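Local coordinates for putative isomerase (Streptomyces coelicolor A3, PDB 2OQH), which probably catalyses the dehydration of D-glucarate to 5-dehydro-4-deoxy-D-glucarate, as a member of the enolase superfamily with a TIM-barrel catalytic domain, at residues F164-L169 and N193-P198; A200-P205 and E220-P225; A213-D218 and K238-L243. All coordinates share one frame; numbering follows the deposited sequence.

Interaction 1 of 3, residues F164-L169 and N193-P198; sequences FDAVKL and NLRVDP
Strands 166-170 and 193-197 are parallel neighbours in the TIM barrel, joined through helix 175-188 as a beta-alpha-beta crossover. Five backbone hydrogen bonds alternate between them. The first runs from Asn193 N to Asp165 O at 3.2 Å. Val167 N then meets Asn193 O at 2.8 Å, almost along the C=O axis, whereas Leu169 N approaches Arg195 O from 37° above the carbonyl plane. Asp197 N to Leu169 O, at 2.8 Å, closes the series.

Val167, Leu169, Leu194 and Val196 share the face turned to helix 175-188. There Val167 and Leu194 lie side by side, with Val167 CB 4.1 Å from Leu194 CD1. Ala166, Lys168, Asn193 and Arg195 occupy the other face. The methyl of Ala166 sits over one face of the Arg195 guanidinium, its CB 3.7 Å from NH2. Straight from CG to NE, the arginine is held further out by a salt bridge from NE to Glu220 and a hydrogen bond from NH2 to the carbonyl of Ala322.

Lys168 runs alongside Asp197, extended up to chi4 (-70°), where NZ turns off. Lys168 NZ makes its salt bridge to Asp197 OD2 at 3.5 Å, and Lys168 CE rests 3.4 Å from Asp197 CB. The carboxylate of Asp197 is positioned by Asn199 N on OD1, while OD2 lies close to Glu223 OE2, a proximity of like charges that the ammonium of Lys168 would probably ease.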
ATOM      1  N   PHE A 164     -17.334  -4.811  -2.159  1.00 20.06           N
ATOM      2  CA  PHE A 164     -16.346  -3.783  -2.508  1.00 20.14           C
ATOM      3  C   PHE A 164     -16.969  -2.518  -3.111  1.00 19.29           C
ATOM      4  O   PHE A 164     -17.869  -2.602  -3.936  1.00 20.22           O
ATOM      5  CB  PHE A 164     -15.350  -4.355  -3.524  1.00 17.92           C
ATOM      6  CG  PHE A 164     -14.516  -5.496  -2.997  1.00 19.14           C
ATOM      7  CD1 PHE A 164     -13.369  -5.250  -2.248  1.00 18.82           C
ATOM      8  CD2 PHE A 164     -14.871  -6.820  -3.261  1.00 18.97           C
ATOM      9  CE1 PHE A 164     -12.579  -6.307  -1.770  1.00 19.14           C
ATOM     10  CE2 PHE A 164     -14.088  -7.881  -2.787  1.00 18.52           C
ATOM     11  CZ  PHE A 164     -12.941  -7.622  -2.041  1.00 19.42           C
ATOM     12  N   ASP A 165     -16.475  -1.346  -2.720  1.00 19.93           N
ATOM     13  CA  ASP A 165     -17.002  -0.098  -3.270  1.00 19.57           C
ATOM     14  C   ASP A 165     -16.230   0.285  -4.530  1.00 18.26           C
ATOM     15  O   ASP A 165     -16.665   1.140  -5.308  1.00 18.49           O
ATOM     16  CB  ASP A 165     -16.859   1.054  -2.279  1.00 21.68           C
ATOM     17  CG  ASP A 165     -17.419   0.735  -0.916  1.00 25.43           C
ATOM     18  OD1 ASP A 165     -18.473   0.064  -0.828  1.00 24.03           O
ATOM     19  OD2 ASP A 165     -16.805   1.188   0.075  1.00 27.36           O
ATOM     20  N   ALA A 166     -15.076  -0.338  -4.720  1.00 17.26           N
ATOM     21  CA  ALA A 166     -14.246  -0.027  -5.873  1.00 16.17           C
ATOM     22  C   ALA A 166     -13.638  -1.263  -6.502  1.00 16.49           C
ATOM     23  O   ALA A 166     -13.387  -2.259  -5.822  1.00 17.53           O
ATOM     24  CB  ALA A 166     -13.140   0.935  -5.463  1.00 13.37           C
ATOM     25  N   VAL A 167     -13.405  -1.185  -7.809  1.00 16.16           N
ATOM     26  CA  VAL A 167     -12.806  -2.280  -8.559  1.00 15.83           C
ATOM     27  C   VAL A 167     -11.635  -1.743  -9.369  1.00 15.45           C
ATOM     28  O   VAL A 167     -11.708  -0.652  -9.926  1.00 14.06           O
ATOM     29  CB  VAL A 167     -13.812  -2.926  -9.540  1.00 16.64           C
ATOM     30  CG1 VAL A 167     -13.097  -3.962 -10.398  1.00 17.94           C
ATOM     31  CG2 VAL A 167     -14.955  -3.576  -8.769  1.00 17.07           C
ATOM     32  N   LYS A 168     -10.563  -2.514  -9.442  1.00 13.63           N
ATOM     33  CA  LYS A 168      -9.394  -2.089 -10.189  1.00 16.16           C
ATOM     34  C   LYS A 168      -8.906  -3.180 -11.132  1.00 16.25           C
ATOM     35  O   LYS A 168      -8.689  -4.320 -10.723  1.00 17.91           O
ATOM     36  CB  LYS A 168      -8.291  -1.692  -9.206  1.00 16.22           C
ATOM     37  CG  LYS A 168      -6.935  -1.414  -9.814  1.00 20.40           C
ATOM     38  CD  LYS A 168      -6.011  -0.885  -8.724  1.00 23.83           C
ATOM     39  CE  LYS A 168      -4.566  -0.898  -9.136  1.00 24.70           C
ATOM     40  NZ  LYS A 168      -4.052  -2.282  -9.222  1.00 28.34           N
ATOM     41  N   LEU A 169      -8.749  -2.827 -12.403  1.00 15.48           N
ATOM     42  CA  LEU A 169      -8.277  -3.772 -13.408  1.00 15.99           C
ATOM     43  C   LEU A 169      -6.777  -3.640 -13.653  1.00 17.49           C
ATOM     44  O   LEU A 169      -6.263  -2.537 -13.846  1.00 17.34           O
ATOM     45  CB  LEU A 169      -9.008  -3.557 -14.737  1.00 14.12           C
ATOM     46  CG  LEU A 169      -8.458  -4.347 -15.933  1.00 15.85           C
ATOM     47  CD1 LEU A 169      -8.702  -5.845 -15.737  1.00 14.69           C
ATOM     48  CD2 LEU A 169      -9.126  -3.867 -17.205  1.00 13.74           C
ATOM     49  N   ASN A 193     -16.861   2.344  -8.248  1.00 19.88           N
ATOM     50  CA  ASN A 193     -15.725   3.203  -8.558  1.00 19.87           C
ATOM     51  C   ASN A 193     -14.788   2.287  -9.340  1.00 17.67           C
ATOM     52  O   ASN A 193     -14.340   1.269  -8.825  1.00 19.48           O
ATOM     53  CB  ASN A 193     -15.037   3.683  -7.281  1.00 21.30           C
ATOM     54  CG  ASN A 193     -15.797   4.782  -6.596  1.00 22.56           C
ATOM     55  OD1 ASN A 193     -16.137   5.783  -7.218  1.00 26.46           O
ATOM     56  ND2 ASN A 193     -16.067   4.610  -5.309  1.00 24.97           N
ATOM     57  N   LEU A 194     -14.496   2.648 -10.582  1.00 16.04           N
ATOM     58  CA  LEU A 194     -13.653   1.820 -11.434  1.00 14.09           C
ATOM     59  C   LEU A 194     -12.293   2.449 -11.747  1.00 13.52           C
ATOM     60  O   LEU A 194     -12.204   3.649 -12.018  1.00 12.97           O
ATOM     61  CB  LEU A 194     -14.410   1.525 -12.729  1.00 14.58           C
ATOM     62  CG  LEU A 194     -13.816   0.520 -13.709  1.00 15.58           C
ATOM     63  CD1 LEU A 194     -13.620  -0.814 -13.024  1.00 16.18           C
ATOM     64  CD2 LEU A 194     -14.759   0.371 -14.897  1.00 17.72           C
ATOM     65  N   ARG A 195     -11.248   1.621 -11.729  1.00 12.54           N
ATOM     66  CA  ARG A 195      -9.877   2.066 -11.984  1.00 13.59           C
ATOM     67  C   ARG A 195      -9.134   1.076 -12.883  1.00 14.48           C
ATOM     68  O   ARG A 195      -9.553  -0.063 -13.033  1.00 14.05           O
ATOM     69  CB  ARG A 195      -9.106   2.161 -10.662  1.00 12.55           C
ATOM     70  CG  ARG A 195      -9.838   2.859  -9.534  1.00 13.40           C
ATOM     71  CD  ARG A 195      -9.190   2.536  -8.191  1.00 14.64           C
ATOM     72  NE  ARG A 195      -9.928   3.108  -7.067  1.00 16.64           N
ATOM     73  CZ  ARG A 195      -9.672   2.842  -5.789  1.00 15.39           C
ATOM     74  NH1 ARG A 195      -8.689   2.005  -5.461  1.00 15.50           N
ATOM     75  NH2 ARG A 195     -10.403   3.408  -4.839  1.00 14.32           N
ATOM     76  N   VAL A 196      -8.031   1.519 -13.480  1.00 13.64           N
ATOM     77  CA  VAL A 196      -7.210   0.641 -14.312  1.00 14.91           C
ATOM     78  C   VAL A 196      -5.737   0.971 -14.066  1.00 15.01           C
ATOM     79  O   VAL A 196      -5.338   2.135 -14.033  1.00 14.73           O
ATOM     80  CB  VAL A 196      -7.549   0.767 -15.814  1.00 13.58           C
ATOM     81  CG1 VAL A 196      -7.446   2.199 -16.260  1.00 15.25           C
ATOM     82  CG2 VAL A 196      -6.621  -0.114 -16.624  1.00 15.45           C
ATOM     83  N   ASP A 197      -4.934  -0.069 -13.876  1.00 15.83           N
ATOM     84  CA  ASP A 197      -3.516   0.103 -13.595  1.00 16.39           C
ATOM     85  C   ASP A 197      -2.658  -0.704 -14.557  1.00 16.21           C
ATOM     86  O   ASP A 197      -2.444  -1.892 -14.352  1.00 16.26           O
ATOM     87  CB  ASP A 197      -3.227  -0.341 -12.157  1.00 18.10           C
ATOM     88  CG  ASP A 197      -1.823  -0.005 -11.706  1.00 20.30           C
ATOM     89  OD1 ASP A 197      -0.977   0.362 -12.548  1.00 19.52           O
ATOM     90  OD2 ASP A 197      -1.561  -0.119 -10.487  1.00 23.93           O
ATOM     91  N   PRO A 198      -2.163  -0.066 -15.632  1.00 15.69           N
ATOM     92  CA  PRO A 198      -1.317  -0.737 -16.626  1.00 15.43           C
ATOM     93  C   PRO A 198       0.120  -0.896 -16.135  1.00 16.18           C
ATOM     94  O   PRO A 198       0.961  -1.484 -16.818  1.00 17.24           O
ATOM     95  CB  PRO A 198      -1.394   0.195 -17.840  1.00 14.89           C
ATOM     96  CG  PRO A 198      -2.706   0.908 -17.658  1.00 15.66           C
ATOM     97  CD  PRO A 198      -2.692   1.197 -16.176  1.00 15.24           C
TER

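Interaction 2 of 3, residues A200-P205 and E220-P225; sequences AAWSVP and EYLEDP
Two backbone hydrogen bonds tie the loop at 200-202 to the end of segment 220-225. Ala200 N donates to Asp224 O at a short 2.6 Å, and Trp202 N donates to Pro225 O at 3.0 Å, nearly along the C=O axis. Ala200 and Asp224 both have positive phi (58° and 40°), in the left-handed region, beside the bond that joins them.

With CG beside its backbone N (chi1 -57°), Trp202 sends its indole across Pro225 at about a right angle. The six-membered ring does the touching: Trp202 CE3 lies 3.7 Å from Pro225 CB, and Trp202 CZ3 reaches Leu222 CD1 at 4.2 Å. The indole's NE1 is anchored elsewhere, on Thr172 O and Asp178 OD2. An alanine here would lack the indole and its NE1 bonds to Thr172 and Asp178, and would probably leave Pro225 and Leu222 less well covered and this loop less firmly held. Asp224 turns its carboxylate to Thr245 OG1 and Asn246 N.

Ser203, directly following, is the N-cap of helix 204-214. The contact thus joins the loops after strands 193-197 and 221-223 in one beta-alpha-beta unit, at the C-terminal strand ends where TIM barrels of the enolase superfamily place their active sites.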
ATOM      1  N   ALA A 200       2.474   1.229 -15.941  1.00 16.59           N
ATOM      2  CA  ALA A 200       3.357   1.903 -16.876  1.00 16.00           C
ATOM      3  C   ALA A 200       3.722   1.061 -18.087  1.00 16.72           C
ATOM      4  O   ALA A 200       4.810   1.209 -18.636  1.00 17.29           O
ATOM      5  CB  ALA A 200       4.623   2.349 -16.151  1.00 15.43           C
ATOM      6  N   ALA A 201       2.808   0.192 -18.513  1.00 16.71           N
ATOM      7  CA  ALA A 201       3.072  -0.660 -19.667  1.00 17.67           C
ATOM      8  C   ALA A 201       2.678  -0.029 -21.005  1.00 17.76           C
ATOM      9  O   ALA A 201       3.097  -0.508 -22.055  1.00 18.39           O
ATOM     10  CB  ALA A 201       2.365  -2.009 -19.503  1.00 18.92           C
ATOM     11  N   TRP A 202       1.882   1.036 -20.983  1.00 15.88           N
ATOM     12  CA  TRP A 202       1.483   1.679 -22.236  1.00 14.62           C
ATOM     13  C   TRP A 202       2.418   2.818 -22.617  1.00 14.24           C
ATOM     14  O   TRP A 202       2.972   3.499 -21.749  1.00 14.69           O
ATOM     15  CB  TRP A 202       0.081   2.280 -22.148  1.00 14.26           C
ATOM     16  CG  TRP A 202      -1.031   1.356 -21.769  1.00 15.29           C
ATOM     17  CD1 TRP A 202      -1.036  -0.005 -21.823  1.00 15.70           C
ATOM     18  CD2 TRP A 202      -2.341   1.749 -21.350  1.00 16.10           C
ATOM     19  NE1 TRP A 202      -2.273  -0.488 -21.464  1.00 14.68           N
ATOM     20  CE2 TRP A 202      -3.094   0.571 -21.171  1.00 15.46           C
ATOM     21  CE3 TRP A 202      -2.953   2.989 -21.111  1.00 16.90           C
ATOM     22  CZ2 TRP A 202      -4.432   0.593 -20.766  1.00 15.38           C
ATOM     23  CZ3 TRP A 202      -4.293   3.013 -20.706  1.00 17.38           C
ATOM     24  CH2 TRP A 202      -5.014   1.822 -20.538  1.00 16.39           C
ATOM     25  N   SER A 203       2.570   3.037 -23.918  1.00 12.30           N
ATOM     26  CA  SER A 203       3.398   4.127 -24.418  1.00 11.52           C
ATOM     27  C   SER A 203       2.558   5.384 -24.227  1.00 11.31           C
ATOM     28  O   SER A 203       1.354   5.292 -23.992  1.00 10.56           O
ATOM     29  CB  SER A 203       3.692   3.942 -25.903  1.00 11.49           C
ATOM     30  OG  SER A 203       2.513   4.091 -26.676  1.00 12.55           O
ATOM     31  N   VAL A 204       3.172   6.556 -24.328  1.00 10.50           N
ATOM     32  CA  VAL A 204       2.401   7.777 -24.157  1.00 11.07           C
ATOM     33  C   VAL A 204       1.310   7.923 -25.222  1.00 11.99           C
ATOM     34  O   VAL A 204       0.165   8.245 -24.894  1.00 12.89           O
ATOM     35  CB  VAL A 204       3.304   9.023 -24.159  1.00  9.11           C
ATOM     36  CG1 VAL A 204       2.455  10.266 -23.974  1.00 11.36           C
ATOM     37  CG2 VAL A 204       4.327   8.920 -23.028  1.00 10.52           C
ATOM     38  N   PRO A 205       1.648   7.691 -26.508  1.00 13.80           N
ATOM     39  CA  PRO A 205       0.651   7.808 -27.580  1.00 14.16           C
ATOM     40  C   PRO A 205      -0.520   6.843 -27.382  1.00 15.26           C
ATOM     41  O   PRO A 205      -1.667   7.195 -27.643  1.00 15.95           O
ATOM     42  CB  PRO A 205       1.454   7.486 -28.845  1.00 14.76           C
ATOM     43  CG  PRO A 205       2.823   7.985 -28.507  1.00 14.04           C
ATOM     44  CD  PRO A 205       2.993   7.483 -27.079  1.00 13.22           C
ATOM     45  N   GLU A 220     -12.661   6.402 -11.632  1.00 12.66           N
ATOM     46  CA  GLU A 220     -12.193   7.178 -10.494  1.00 13.52           C
ATOM     47  C   GLU A 220     -10.820   7.731 -10.879  1.00 13.32           C
ATOM     48  O   GLU A 220     -10.518   8.891 -10.624  1.00 14.48           O
ATOM     49  CB  GLU A 220     -12.099   6.309  -9.241  1.00 13.43           C
ATOM     50  CG  GLU A 220     -11.531   7.046  -8.048  1.00 14.64           C
ATOM     51  CD  GLU A 220     -11.678   6.261  -6.761  1.00 17.87           C
ATOM     52  OE1 GLU A 220     -11.831   5.020  -6.846  1.00 18.23           O
ATOM     53  OE2 GLU A 220     -11.632   6.882  -5.676  1.00 17.49           O
ATOM     54  N   TYR A 221      -9.986   6.886 -11.474  1.00 13.28           N
ATOM     55  CA  TYR A 221      -8.691   7.333 -11.965  1.00 13.74           C
ATOM     56  C   TYR A 221      -7.961   6.326 -12.823  1.00 13.66           C
ATOM     57  O   TYR A 221      -8.233   5.126 -12.775  1.00 13.13           O
ATOM     58  CB  TYR A 221      -7.770   7.823 -10.831  1.00 14.94           C
ATOM     59  CG  TYR A 221      -7.522   6.881  -9.676  1.00 14.24           C
ATOM     60  CD1 TYR A 221      -6.776   5.709  -9.837  1.00 14.43           C
ATOM     61  CD2 TYR A 221      -7.989   7.189  -8.404  1.00 13.14           C
ATOM     62  CE1 TYR A 221      -6.498   4.869  -8.746  1.00 14.43           C
ATOM     63  CE2 TYR A 221      -7.720   6.367  -7.311  1.00 16.09           C
ATOM     64  CZ  TYR A 221      -6.977   5.205  -7.483  1.00 15.29           C
ATOM     65  OH  TYR A 221      -6.738   4.395  -6.392  1.00 14.69           O
ATOM     66  N   LEU A 222      -7.054   6.851 -13.636  1.00 11.35           N
ATOM     67  CA  LEU A 222      -6.221   6.064 -14.520  1.00 11.90           C
ATOM     68  C   LEU A 222      -4.896   5.990 -13.768  1.00 12.91           C
ATOM     69  O   LEU A 222      -4.256   7.012 -13.530  1.00 13.51           O
ATOM     70  CB  LEU A 222      -6.064   6.798 -15.854  1.00 13.10           C
ATOM     71  CG  LEU A 222      -5.164   6.223 -16.937  1.00 14.55           C
ATOM     72  CD1 LEU A 222      -5.424   4.738 -17.098  1.00 16.06           C
ATOM     73  CD2 LEU A 222      -5.427   6.955 -18.244  1.00 15.42           C
ATOM     74  N   GLU A 223      -4.495   4.787 -13.379  1.00 11.82           N
ATOM     75  CA  GLU A 223      -3.274   4.616 -12.608  1.00 13.43           C
ATOM     76  C   GLU A 223      -2.049   4.197 -13.411  1.00 13.20           C
ATOM     77  O   GLU A 223      -2.040   3.145 -14.037  1.00 13.57           O
ATOM     78  CB  GLU A 223      -3.522   3.595 -11.494  1.00 16.27           C
ATOM     79  CG  GLU A 223      -2.496   3.618 -10.388  1.00 21.12           C
ATOM     80  CD  GLU A 223      -2.773   2.596  -9.288  1.00 23.92           C
ATOM     81  OE1 GLU A 223      -3.953   2.391  -8.922  1.00 25.43           O
ATOM     82  OE2 GLU A 223      -1.802   2.004  -8.769  1.00 28.06           O
ATOM     83  N   ASP A 224      -1.011   5.025 -13.370  1.00 12.41           N
ATOM     84  CA  ASP A 224       0.244   4.754 -14.077  1.00 12.26           C
ATOM     85  C   ASP A 224       0.149   4.158 -15.483  1.00 12.71           C
ATOM     86  O   ASP A 224       0.703   3.092 -15.745  1.00 12.47           O
ATOM     87  CB  ASP A 224       1.129   3.833 -13.231  1.00 12.54           C
ATOM     88  CG  ASP A 224       1.676   4.523 -12.003  1.00 12.32           C
ATOM     89  OD1 ASP A 224       2.275   5.608 -12.164  1.00 13.14           O
ATOM     90  OD2 ASP A 224       1.510   3.986 -10.889  1.00 11.41           O
ATOM     91  N   PRO A 225      -0.538   4.836 -16.416  1.00 11.94           N
ATOM     92  CA  PRO A 225      -0.608   4.242 -17.756  1.00 12.87           C
ATOM     93  C   PRO A 225       0.748   4.168 -18.463  1.00 11.43           C
ATOM     94  O   PRO A 225       0.993   3.254 -19.248  1.00 13.16           O
ATOM     95  CB  PRO A 225      -1.599   5.151 -18.491  1.00 12.48           C
ATOM     96  CG  PRO A 225      -1.445   6.489 -17.770  1.00 14.59           C
ATOM     97  CD  PRO A 225      -1.357   6.058 -16.327  1.00 13.79           C
TER

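Interaction 3 of 3, residues A213-D218 and K238-L243; sequences ALEELD and KVRIPL
Although Glu215 and Arg240 carry opposite charges, the carboxylate takes the arginine's backbone N-H rather than its guanidinium. Arg240 N donates to Glu215 OE2 at 2.7 Å with an N-H...O angle of 161°, and the oxygen receives it on its anti lone pair. The charged groups stay apart, Glu215 OE2 lying 5.4 Å from Arg240 NE, their planes turned 62° from each other. Extended beyond CG, the Glu215 side chain reaches segment 238-243. The Arg240 side chain instead bends at chi3 and leads away, so that its aliphatic beginning lines the carboxylate, with Arg240 CB 3.2 Å from Glu215 OE2.

The backbone that offers this N-H is itself tightly curved. Arg240 is the centre of an inverse gamma turn, closed by a weak hydrogen bond from Ile241 N to Val239 O. A water lies 2.9 Å from Arg240 O, well placed to donate to it, and reaches only weakly toward Glu215 O.

Beside this polar grip, Ile241 points toward the segment 213-218. Its CG1 chain, anti to the carbonyl carbon, puts the terminal methyl against the helix: Ile241 CD1 is 3.9 Å from Leu214 CB, and Ile241 CG1 is 4.1 Å from Glu215 CG. Leu214 also packs on Val179 and Leu182 of helix 175-188, which extends the apolar patch to the preceding helix of the barrel.

The contact joins the end region of helix 204-214 and the residues around it to the loop between helix 228-238 and strand 243-245, an alpha-to-beta connection on the side of the TIM barrel where its strands begin.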
ATOM      1  N   ALA A 213     -10.626   7.110 -25.098  1.00 12.57           N
ATOM      2  CA  ALA A 213     -11.690   6.122 -25.230  1.00 13.40           C
ATOM      3  C   ALA A 213     -12.327   5.761 -23.887  1.00 14.82           C
ATOM      4  O   ALA A 213     -13.489   5.362 -23.835  1.00 15.97           O
ATOM      5  CB  ALA A 213     -11.146   4.868 -25.895  1.00 14.86           C
ATOM      6  N   LEU A 214     -11.572   5.912 -22.800  1.00 13.19           N
ATOM      7  CA  LEU A 214     -12.071   5.578 -21.468  1.00 12.56           C
ATOM      8  C   LEU A 214     -12.827   6.701 -20.763  1.00 13.77           C
ATOM      9  O   LEU A 214     -13.503   6.462 -19.757  1.00 13.96           O
ATOM     10  CB  LEU A 214     -10.911   5.121 -20.584  1.00 13.11           C
ATOM     11  CG  LEU A 214     -10.198   3.835 -21.011  1.00 13.84           C
ATOM     12  CD1 LEU A 214      -8.939   3.652 -20.168  1.00 16.35           C
ATOM     13  CD2 LEU A 214     -11.136   2.643 -20.857  1.00 15.36           C
ATOM     14  N   GLU A 215     -12.716   7.921 -21.278  1.00 12.88           N
ATOM     15  CA  GLU A 215     -13.392   9.063 -20.668  1.00 14.42           C
ATOM     16  C   GLU A 215     -14.893   8.849 -20.491  1.00 15.56           C
ATOM     17  O   GLU A 215     -15.481   9.348 -19.541  1.00 15.42           O
ATOM     18  CB  GLU A 215     -13.170  10.331 -21.500  1.00 14.82           C
ATOM     19  CG  GLU A 215     -11.713  10.682 -21.738  1.00 15.13           C
ATOM     20  CD  GLU A 215     -11.535  12.019 -22.434  1.00 14.93           C
ATOM     21  OE1 GLU A 215     -12.341  12.353 -23.327  1.00 15.21           O
ATOM     22  OE2 GLU A 215     -10.572  12.732 -22.098  1.00 16.01           O
ATOM     23  N   GLU A 216     -15.521   8.120 -21.406  1.00 16.55           N
ATOM     24  CA  GLU A 216     -16.964   7.893 -21.305  1.00 18.55           C
ATOM     25  C   GLU A 216     -17.368   6.924 -20.188  1.00 18.11           C
ATOM     26  O   GLU A 216     -18.557   6.751 -19.915  1.00 18.26           O
ATOM     27  CB  GLU A 216     -17.516   7.396 -22.646  1.00 21.25           C
ATOM     28  CG  GLU A 216     -16.926   6.077 -23.104  1.00 26.37           C
ATOM     29  CD  GLU A 216     -17.538   5.580 -24.404  1.00 30.35           C
ATOM     30  OE1 GLU A 216     -17.180   4.462 -24.832  1.00 32.47           O
ATOM     31  OE2 GLU A 216     -18.373   6.303 -25.001  1.00 33.58           O
ATOM     32  N   LEU A 217     -16.385   6.313 -19.530  1.00 17.61           N
ATOM     33  CA  LEU A 217     -16.650   5.363 -18.447  1.00 17.83           C
ATOM     34  C   LEU A 217     -16.545   6.003 -17.052  1.00 17.79           C
ATOM     35  O   LEU A 217     -16.817   5.357 -16.037  1.00 19.47           O
ATOM     36  CB  LEU A 217     -15.677   4.180 -18.552  1.00 17.89           C
ATOM     37  CG  LEU A 217     -15.616   3.493 -19.925  1.00 17.34           C
ATOM     38  CD1 LEU A 217     -14.606   2.364 -19.899  1.00 17.66           C
ATOM     39  CD2 LEU A 217     -16.992   2.962 -20.301  1.00 17.71           C
ATOM     40  N   ASP A 218     -16.151   7.272 -17.012  1.00 16.25           N
ATOM     41  CA  ASP A 218     -15.998   8.018 -15.765  1.00 14.42           C
ATOM     42  C   ASP A 218     -15.285   7.233 -14.657  1.00 13.92           C
ATOM     43  O   ASP A 218     -15.834   7.000 -13.579  1.00 13.68           O
ATOM     44  CB  ASP A 218     -17.365   8.510 -15.272  1.00 15.94           C
ATOM     45  CG  ASP A 218     -17.255   9.435 -14.074  1.00 17.99           C
ATOM     46  OD1 ASP A 218     -16.318  10.274 -14.039  1.00 19.33           O
ATOM     47  OD2 ASP A 218     -18.103   9.333 -13.168  1.00 17.98           O
ATOM     48  N   LYS A 238      -3.826  15.855 -22.094  1.00 11.04           N
ATOM     49  CA  LYS A 238      -4.827  15.497 -23.097  1.00 12.82           C
ATOM     50  C   LYS A 238      -6.043  14.697 -22.630  1.00 13.12           C
ATOM     51  O   LYS A 238      -7.150  14.899 -23.134  1.00 15.38           O
ATOM     52  CB  LYS A 238      -4.147  14.726 -24.236  1.00 13.50           C
ATOM     53  CG  LYS A 238      -3.378  15.590 -25.219  1.00 16.68           C
ATOM     54  CD  LYS A 238      -4.340  16.262 -26.187  1.00 18.65           C
ATOM     55  CE  LYS A 238      -3.652  17.274 -27.089  1.00 19.35           C
ATOM     56  NZ  LYS A 238      -2.813  16.651 -28.145  1.00 18.64           N
ATOM     57  N   VAL A 239      -5.832  13.791 -21.681  1.00 12.07           N
ATOM     58  CA  VAL A 239      -6.885  12.910 -21.181  1.00 12.15           C
ATOM     59  C   VAL A 239      -7.648  13.461 -19.980  1.00 12.61           C
ATOM     60  O   VAL A 239      -7.046  13.812 -18.965  1.00 13.11           O
ATOM     61  CB  VAL A 239      -6.287  11.532 -20.809  1.00 12.60           C
ATOM     62  CG1 VAL A 239      -7.360  10.636 -20.208  1.00 14.89           C
ATOM     63  CG2 VAL A 239      -5.688  10.885 -22.049  1.00 13.07           C
ATOM     64  N   ARG A 240      -8.973  13.511 -20.104  1.00 10.29           N
ATOM     65  CA  ARG A 240      -9.836  14.028 -19.048  1.00 12.31           C
ATOM     66  C   ARG A 240     -10.277  12.968 -18.040  1.00 11.45           C
ATOM     67  O   ARG A 240     -11.466  12.707 -17.877  1.00 11.38           O
ATOM     68  CB  ARG A 240     -11.084  14.681 -19.643  1.00 13.65           C
ATOM     69  CG  ARG A 240     -10.818  15.744 -20.692  1.00 18.98           C
ATOM     70  CD  ARG A 240     -12.156  16.274 -21.206  1.00 20.97           C
ATOM     71  NE  ARG A 240     -12.548  17.480 -20.503  1.00 18.23           N
ATOM     72  CZ  ARG A 240     -13.777  17.982 -20.487  1.00 15.75           C
ATOM     73  NH1 ARG A 240     -14.771  17.378 -21.131  1.00 13.89           N
ATOM     74  NH2 ARG A 240     -14.002  19.113 -19.843  1.00 12.79           N
ATOM     75  N   ILE A 241      -9.302  12.372 -17.371  1.00 10.86           N
ATOM     76  CA  ILE A 241      -9.547  11.366 -16.349  1.00 10.71           C
ATOM     77  C   ILE A 241      -8.526  11.644 -15.249  1.00 11.22           C
ATOM     78  O   ILE A 241      -7.373  11.955 -15.541  1.00 11.30           O
ATOM     79  CB  ILE A 241      -9.281   9.940 -16.876  1.00 10.58           C
ATOM     80  CG1 ILE A 241     -10.099   9.674 -18.135  1.00 11.95           C
ATOM     81  CG2 ILE A 241      -9.636   8.920 -15.806  1.00 12.09           C
ATOM     82  CD1 ILE A 241      -9.771   8.339 -18.793  1.00 10.93           C
ATOM     83  N   PRO A 242      -8.930  11.554 -13.973  1.00 11.61           N
ATOM     84  CA  PRO A 242      -7.917  11.821 -12.944  1.00 10.93           C
ATOM     85  C   PRO A 242      -6.752  10.831 -13.106  1.00 11.50           C
ATOM     86  O   PRO A 242      -6.967   9.633 -13.286  1.00 10.70           O
ATOM     87  CB  PRO A 242      -8.689  11.618 -11.642  1.00 11.63           C
ATOM     88  CG  PRO A 242     -10.078  12.040 -12.011  1.00 13.10           C
ATOM     89  CD  PRO A 242     -10.264  11.391 -13.370  1.00 10.19           C
ATOM     90  N   LEU A 243      -5.526  11.343 -13.057  1.00 10.73           N
ATOM     91  CA  LEU A 243      -4.331  10.522 -13.216  1.00 11.44           C
ATOM     92  C   LEU A 243      -3.686  10.220 -11.859  1.00 12.60           C
ATOM     93  O   LEU A 243      -3.441  11.121 -11.058  1.00 13.20           O
ATOM     94  CB  LEU A 243      -3.341  11.248 -14.130  1.00 13.82           C
ATOM     95  CG  LEU A 243      -2.306  10.414 -14.883  1.00 16.75           C
ATOM     96  CD1 LEU A 243      -3.010   9.494 -15.881  1.00 16.78           C
ATOM     97  CD2 LEU A 243      -1.339  11.346 -15.603  1.00 15.64           C
TER
HETATM   98  O   HOH W   1     -13.379  10.728 -17.107  1.00 15.63           O

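How the interactions relate
All three contacts lie in the TIM-barrel part of the chain, on one side of its centre, with their own centres about 11 to 14 Å apart. Interaction 1 closes before the other two open; interactions 2 and 3 alternate along the chain and both use helix 204-214, one at its start and one at its end. Strands 193-197 and 221-223, neighbours in the sheet, connect interactions 1 and 2, and a probable hydrogen bond from Leu222 N to Pro242 O connects 2 and 3. Interactions 1 and 3 do not touch. Successive beta-alpha units are thus joined within the sheet, at the C-terminal strand ends and at the N-terminal ones.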